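Local coordinates for protein fructokinase (Vibrio cholerae serotype O1, PDB 5YGG) that catalyses the ATP-dependent phosphorylation of fructose, as a potassium-binding member of the PfkB (ribokinase-like) carbohydrate kinase family, at residues G299-T304 and A316-F321; D266-G271 and K293-C298. The protein carries 2 engineered substitutions. All coordinates share one frame; numbering follows the deposited sequence.

Contact 1: G299-T304 and A316-F321; sequences GALATT and AALYAF. With K (potassium ion), chain E; ADP (adenosine-5'-diphosphate), chain B.
Leu301 and Leu318 mark the closest backbone approach, 7.9 Å from CA to CA, where the last turns of helix 285-302 meet the C-terminal helix 315-322. At that spacing side chains make the contact, chiefly Leu301 and Phe321, which run past one another head to tail. Leu301 CD2 sits over one face of the Phe321 ring, 4.1 Å from its centroid and 24° off the normal, a CH-pi contact offset toward the rim. The other branch, CD1, reaches the root of the same side chain, 3.8 Å from Phe321 CB, and also meets Leu318 CD1. With CG anti to the backbone N (chi1 179°), Phe321 extends its ring across the gap until CZ lies 3.9 Å from Ala300 CB. In this ribokinase-like fold the contact backs the adenine site: Ala300 CB also stands 3.6 Å from N3 of ADP, and Val256 touches both Ala300 and Phe321. Lys254 makes a cation-pi contact with the Phe321 ring. Beyond the hydrophobic patch, Thr303 and Thr304 each donate from N and OG1 to the carbonyl three residues back, OG1 lying in the carbonyl plane, while Ala302 O binds the potassium ion at 2.7 Å, alongside carbonyls of Asp260, Thr262, Gln305 and Gly307.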
# COMPACT_ATOMS: atom_id res chain seq x y z
N GLY A 299 -15.09 -22.61 -7.89
CA GLY A 299 -13.73 -22.32 -8.30
C GLY A 299 -13.62 -21.92 -9.76
O GLY A 299 -12.94 -20.96 -10.10
N ALA A 300 -14.31 -22.67 -10.63
CA ALA A 300 -14.33 -22.35 -12.05
C ALA A 300 -14.99 -20.99 -12.32
O ALA A 300 -14.45 -20.17 -13.07
CB ALA A 300 -15.06 -23.45 -12.84
N LEU A 301 -16.16 -20.77 -11.73
CA LEU A 301 -16.92 -19.55 -12.00
C LEU A 301 -16.16 -18.32 -11.50
O LEU A 301 -16.20 -17.26 -12.14
CB LEU A 301 -18.32 -19.63 -11.38
CG LEU A 301 -19.27 -20.57 -12.17
CD1 LEU A 301 -20.60 -20.78 -11.45
CD2 LEU A 301 -19.48 -20.01 -13.59
N ALA A 302 -15.45 -18.46 -10.39
CA ALA A 302 -14.75 -17.32 -9.80
C ALA A 302 -13.67 -16.73 -10.72
O ALA A 302 -13.28 -15.58 -10.55
CB ALA A 302 -14.13 -17.70 -8.48
N THR A 303 -13.17 -17.53 -11.67
CA THR A 303 -12.15 -17.08 -12.61
C THR A 303 -12.70 -16.23 -13.77
O THR A 303 -11.94 -15.66 -14.54
CB THR A 303 -11.39 -18.28 -13.24
OG1 THR A 303 -12.26 -19.01 -14.13
CG2 THR A 303 -10.85 -19.22 -12.14
N THR A 304 -14.02 -16.15 -13.88
CA THR A 304 -14.60 -15.55 -15.07
C THR A 304 -14.57 -14.02 -15.08
O THR A 304 -14.79 -13.40 -16.12
CB THR A 304 -16.05 -16.01 -15.28
OG1 THR A 304 -16.81 -15.77 -14.08
CG2 THR A 304 -16.09 -17.50 -15.57
N ALA A 316 -28.43 -19.81 -8.18
CA ALA A 316 -29.00 -19.85 -9.53
C ALA A 316 -27.90 -20.01 -10.58
O ALA A 316 -28.04 -20.82 -11.51
CB ALA A 316 -29.82 -18.58 -9.82
N ALA A 317 -26.83 -19.25 -10.44
CA ALA A 317 -25.71 -19.31 -11.38
C ALA A 317 -24.97 -20.64 -11.27
O ALA A 317 -24.58 -21.24 -12.28
CB ALA A 317 -24.76 -18.16 -11.15
N LEU A 318 -24.78 -21.11 -10.04
CA LEU A 318 -24.00 -22.33 -9.82
C LEU A 318 -24.77 -23.54 -10.34
O LEU A 318 -24.20 -24.40 -11.01
CB LEU A 318 -23.67 -22.52 -8.33
CG LEU A 318 -22.87 -23.78 -8.00
CD1 LEU A 318 -21.51 -23.75 -8.67
CD2 LEU A 318 -22.68 -23.93 -6.48
N TYR A 319 -26.06 -23.61 -10.04
CA TYR A 319 -26.86 -24.74 -10.50
C TYR A 319 -26.91 -24.75 -12.03
O TYR A 319 -26.87 -25.81 -12.65
CB TYR A 319 -28.29 -24.69 -9.94
CG TYR A 319 -28.46 -25.31 -8.57
CD1 TYR A 319 -28.28 -26.68 -8.38
CD2 TYR A 319 -28.84 -24.54 -7.48
CE1 TYR A 319 -28.45 -27.25 -7.12
CE2 TYR A 319 -29.02 -25.10 -6.23
CZ TYR A 319 -28.82 -26.46 -6.06
OH TYR A 319 -29.01 -27.01 -4.81
N ALA A 320 -27.03 -23.57 -12.63
CA ALA A 320 -27.06 -23.48 -14.09
C ALA A 320 -25.73 -23.98 -14.69
O ALA A 320 -25.72 -24.63 -15.73
CB ALA A 320 -27.36 -22.06 -14.53
N PHE A 321 -24.63 -23.67 -14.01
CA PHE A 321 -23.31 -24.09 -14.48
C PHE A 321 -23.09 -25.59 -14.27
O PHE A 321 -22.47 -26.25 -15.11
CB PHE A 321 -22.22 -23.28 -13.77
CG PHE A 321 -20.82 -23.67 -14.17
CD1 PHE A 321 -20.28 -23.24 -15.37
CD2 PHE A 321 -20.03 -24.43 -13.32
CE1 PHE A 321 -18.99 -23.58 -15.73
CE2 PHE A 321 -18.74 -24.78 -13.68
CZ PHE A 321 -18.22 -24.35 -14.88
K K E . -11.30 -13.75 -10.28
PB ADP B . -5.44 -23.00 -5.76
O1B ADP B . -4.00 -23.37 -6.13
O2B ADP B . -5.44 -21.70 -5.07
O3B ADP B . -6.05 -24.06 -4.83
PA ADP B . -6.49 -24.15 -8.20
O1A ADP B . -5.68 -23.81 -9.47
O2A ADP B . -5.99 -25.46 -7.63
O3A ADP B . -6.35 -22.93 -7.09
O5' ADP B . -8.01 -24.30 -8.58
C5' ADP B . -8.99 -24.00 -7.61
C4' ADP B . -10.16 -24.63 -7.91
O4' ADP B . -10.97 -23.79 -8.90
C3' ADP B . -9.92 -26.00 -8.64
O3' ADP B . -10.01 -27.14 -7.71
C2' ADP B . -10.86 -26.08 -9.50
O2' ADP B . -12.04 -26.70 -8.88
C1' ADP B . -11.18 -24.54 -9.95
N9 ADP B . -10.35 -24.16 -11.03
C8 ADP B . -9.16 -23.52 -11.15
N7 ADP B . -8.86 -23.45 -12.47
C5 ADP B . -9.88 -24.05 -13.17
C6 ADP B . -10.07 -24.25 -14.52
N6 ADP B . -9.42 -23.97 -15.66
N1 ADP B . -11.19 -24.89 -14.96
C2 ADP B . -12.12 -25.33 -14.05
N3 ADP B . -11.94 -25.14 -12.72
C4 ADP B . -10.80 -24.49 -12.28

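Contact 2: D266-G271 and K293-C298; sequences DAFVGG and KWANGC. With ADP (adenosine-5'-diphosphate), chain B; FRU (beta-D-fructofuranose), chain C.
Phe268 and Ala295 bring the two helices together at a CA-to-CA distance of 4.2 Å, with local axes only 7.0 Å apart and running nearly antiparallel at 148°. Most residues lining this close approach are small: Ala267, Gly271, Ala295 and Cys298. Gly271, with no side chain, lets its CA come within 3.9 Å of Cys298 SG. Ala295 CB is wedged between the carbonyl oxygen and the ring of Phe268. It rests above the ring centre, 3.5 Å from the centroid and 8° off the normal, a CH-pi contact. A CA-H...O contact from Phe268 CA to Ala295 O accompanies the close backbone approach, and Cys298 CB presses on Ala267 O.

Away from this close approach the contact thins. Trp294 reaches Gly271 only through CB, and its indole packs instead against helix 315-322; Lys293, whose CB points away from the partner helix, is exposed to solvent. On the nucleotide side, Phe268 and Asn296 lie side by side, ring and amide planes 57° apart, with Asn296 OD1 in the ring plane, 3.2 Å from the edge atom Phe268 CE2. The same OD1 accepts a hydrogen bond from ADP O2' at 2.7 Å, while ND2 bonds to Val251 O, so both ends of the amide are engaged and its flip is defined. Asp266, on the same helix as Phe268, accepts a hydrogen bond from fructose O6 through OD2 at 2.6 Å, its OD1 being bonded to Asn174. The packed helix pair thus carries acceptors for both ligands, consistent with holding the two substrates in a fixed relation for phosphoryl transfer.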
# COMPACT_ATOMS: atom_id res chain seq x y z
N ASP A 266 -10.26 -19.81 -3.00
CA ASP A 266 -11.14 -19.38 -1.91
C ASP A 266 -12.59 -19.63 -2.28
O ASP A 266 -13.42 -19.95 -1.43
CB ASP A 266 -10.93 -17.90 -1.60
CG ASP A 266 -9.50 -17.59 -1.18
OD1 ASP A 266 -8.83 -18.48 -0.60
OD2 ASP A 266 -9.04 -16.45 -1.43
N ALA A 267 -12.90 -19.47 -3.56
CA ALA A 267 -14.24 -19.76 -4.05
C ALA A 267 -14.55 -21.22 -3.86
O ALA A 267 -15.66 -21.60 -3.49
CB ALA A 267 -14.37 -19.38 -5.50
N PHE A 268 -13.55 -22.05 -4.15
CA PHE A 268 -13.62 -23.49 -3.95
C PHE A 268 -13.95 -23.78 -2.49
O PHE A 268 -14.90 -24.50 -2.19
CB PHE A 268 -12.30 -24.15 -4.37
CG PHE A 268 -12.27 -25.64 -4.19
CD1 PHE A 268 -11.96 -26.20 -2.96
CD2 PHE A 268 -12.51 -26.50 -5.26
CE1 PHE A 268 -11.93 -27.58 -2.79
CE2 PHE A 268 -12.47 -27.87 -5.09
CZ PHE A 268 -12.18 -28.41 -3.85
N VAL A 269 -13.17 -23.21 -1.57
CA VAL A 269 -13.41 -23.42 -0.14
C VAL A 269 -14.79 -22.92 0.29
O VAL A 269 -15.47 -23.55 1.11
CB VAL A 269 -12.32 -22.74 0.71
CG1 VAL A 269 -12.64 -22.82 2.20
CG2 VAL A 269 -10.96 -23.35 0.41
N GLY A 270 -15.22 -21.79 -0.29
CA GLY A 270 -16.54 -21.27 0.03
C GLY A 270 -17.68 -22.21 -0.33
O GLY A 270 -18.62 -22.38 0.45
N GLY A 271 -17.62 -22.80 -1.53
CA GLY A 271 -18.65 -23.75 -1.92
C GLY A 271 -18.61 -25.00 -1.05
O GLY A 271 -19.64 -25.53 -0.64
N LYS A 293 -18.27 -31.14 -5.41
CA LYS A 293 -18.84 -30.78 -6.71
C LYS A 293 -19.24 -29.30 -6.74
O LYS A 293 -18.98 -28.60 -7.72
CB LYS A 293 -20.04 -31.69 -7.03
CG LYS A 293 -20.88 -31.24 -8.22
CD LYS A 293 -21.93 -32.30 -8.56
CE LYS A 293 -22.93 -31.82 -9.61
NZ LYS A 293 -23.87 -32.91 -9.99
N TRP A 294 -19.84 -28.80 -5.67
CA TRP A 294 -20.12 -27.37 -5.56
C TRP A 294 -18.83 -26.55 -5.57
O TRP A 294 -18.72 -25.53 -6.25
CB TRP A 294 -20.91 -27.06 -4.29
CG TRP A 294 -22.39 -27.34 -4.37
CD1 TRP A 294 -22.98 -28.49 -4.79
CD2 TRP A 294 -23.46 -26.45 -4.00
NE1 TRP A 294 -24.35 -28.38 -4.72
CE2 TRP A 294 -24.67 -27.13 -4.24
CE3 TRP A 294 -23.50 -25.15 -3.49
CZ2 TRP A 294 -25.91 -26.55 -3.99
CZ3 TRP A 294 -24.74 -24.57 -3.25
CH2 TRP A 294 -25.93 -25.27 -3.49
N ALA A 295 -17.86 -27.00 -4.77
CA ALA A 295 -16.57 -26.32 -4.67
C ALA A 295 -15.90 -26.16 -6.04
O ALA A 295 -15.38 -25.10 -6.36
CB ALA A 295 -15.67 -27.09 -3.72
N ASN A 296 -15.94 -27.21 -6.85
CA ASN A 296 -15.31 -27.17 -8.17
C ASN A 296 -16.01 -26.14 -9.04
O ASN A 296 -15.37 -25.40 -9.78
CB ASN A 296 -15.37 -28.54 -8.86
CG ASN A 296 -14.22 -29.45 -8.46
OD1 ASN A 296 -13.16 -28.99 -8.06
ND2 ASN A 296 -14.44 -30.75 -8.57
N GLY A 297 -17.33 -26.12 -8.95
CA GLY A 297 -18.13 -25.21 -9.75
C GLY A 297 -17.84 -23.76 -9.39
O GLY A 297 -17.72 -22.90 -10.26
N CYS A 298 -17.74 -23.50 -8.09
CA CYS A 298 -17.44 -22.17 -7.58
C CYS A 298 -16.05 -21.71 -8.01
O CYS A 298 -15.87 -20.58 -8.45
CB CYS A 298 -17.56 -22.14 -6.04
SG CYS A 298 -19.28 -22.26 -5.45
PB ADP B . -5.44 -23.00 -5.76
O1B ADP B . -4.00 -23.37 -6.13
O2B ADP B . -5.44 -21.70 -5.07
O3B ADP B . -6.05 -24.06 -4.83
PA ADP B . -6.49 -24.15 -8.20
O1A ADP B . -5.68 -23.81 -9.47
O2A ADP B . -5.99 -25.46 -7.63
O3A ADP B . -6.35 -22.93 -7.09
O5' ADP B . -8.01 -24.30 -8.58
C5' ADP B . -8.99 -24.00 -7.61
C4' ADP B . -10.16 -24.63 -7.91
O4' ADP B . -10.97 -23.79 -8.90
C3' ADP B . -9.92 -26.00 -8.64
O3' ADP B . -10.01 -27.14 -7.71
C2' ADP B . -10.86 -26.08 -9.50
O2' ADP B . -12.04 -26.70 -8.88
C1' ADP B . -11.18 -24.54 -9.95
N9 ADP B . -10.35 -24.16 -11.03
C8 ADP B . -9.16 -23.52 -11.15
N7 ADP B . -8.86 -23.45 -12.47
C5 ADP B . -9.88 -24.05 -13.17
C6 ADP B . -10.07 -24.25 -14.52
N6 ADP B . -9.42 -23.97 -15.66
N1 ADP B . -11.19 -24.89 -14.96
C2 ADP B . -12.12 -25.33 -14.05
N3 ADP B . -11.94 -25.14 -12.72
C4 ADP B . -10.80 -24.49 -12.28
C1 FRU C . -4.06 -12.76 0.64
C2 FRU C . -4.39 -12.95 -0.86
C3 FRU C . -5.33 -11.87 -1.40
C4 FRU C . -6.10 -12.48 -2.31
C5 FRU C . -6.29 -13.97 -1.70
C6 FRU C . -6.51 -15.02 -2.77
O1 FRU C . -5.14 -13.11 1.50
O2 FRU C . -3.30 -13.02 -1.54
O3 FRU C . -4.48 -10.82 -2.01
O4 FRU C . -7.41 -11.88 -2.48
O5 FRU C . -5.20 -14.28 -1.05
O6 FRU C . -6.49 -16.29 -2.12

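Helix 285-302 is common to both contacts, whose centres lie 9 Å apart on the same side of the chain's centre. Along the chain they come in series: contact 2 pairs helix 264-278 with the middle of the shared helix, and contact 1 then pairs the end of that helix with helix 315-322. The two touch directly, through Ala302 CB and Ala267 CB at 3.4 Å and through Tyr319 and Leu318 packing on Trp294. Both also meet ADP, contact 2 at the ribose and contact 1 near the adenine, so three helices that follow one another in the chain pack in turn and contribute residues to the fructose, nucleotide and potassium sites.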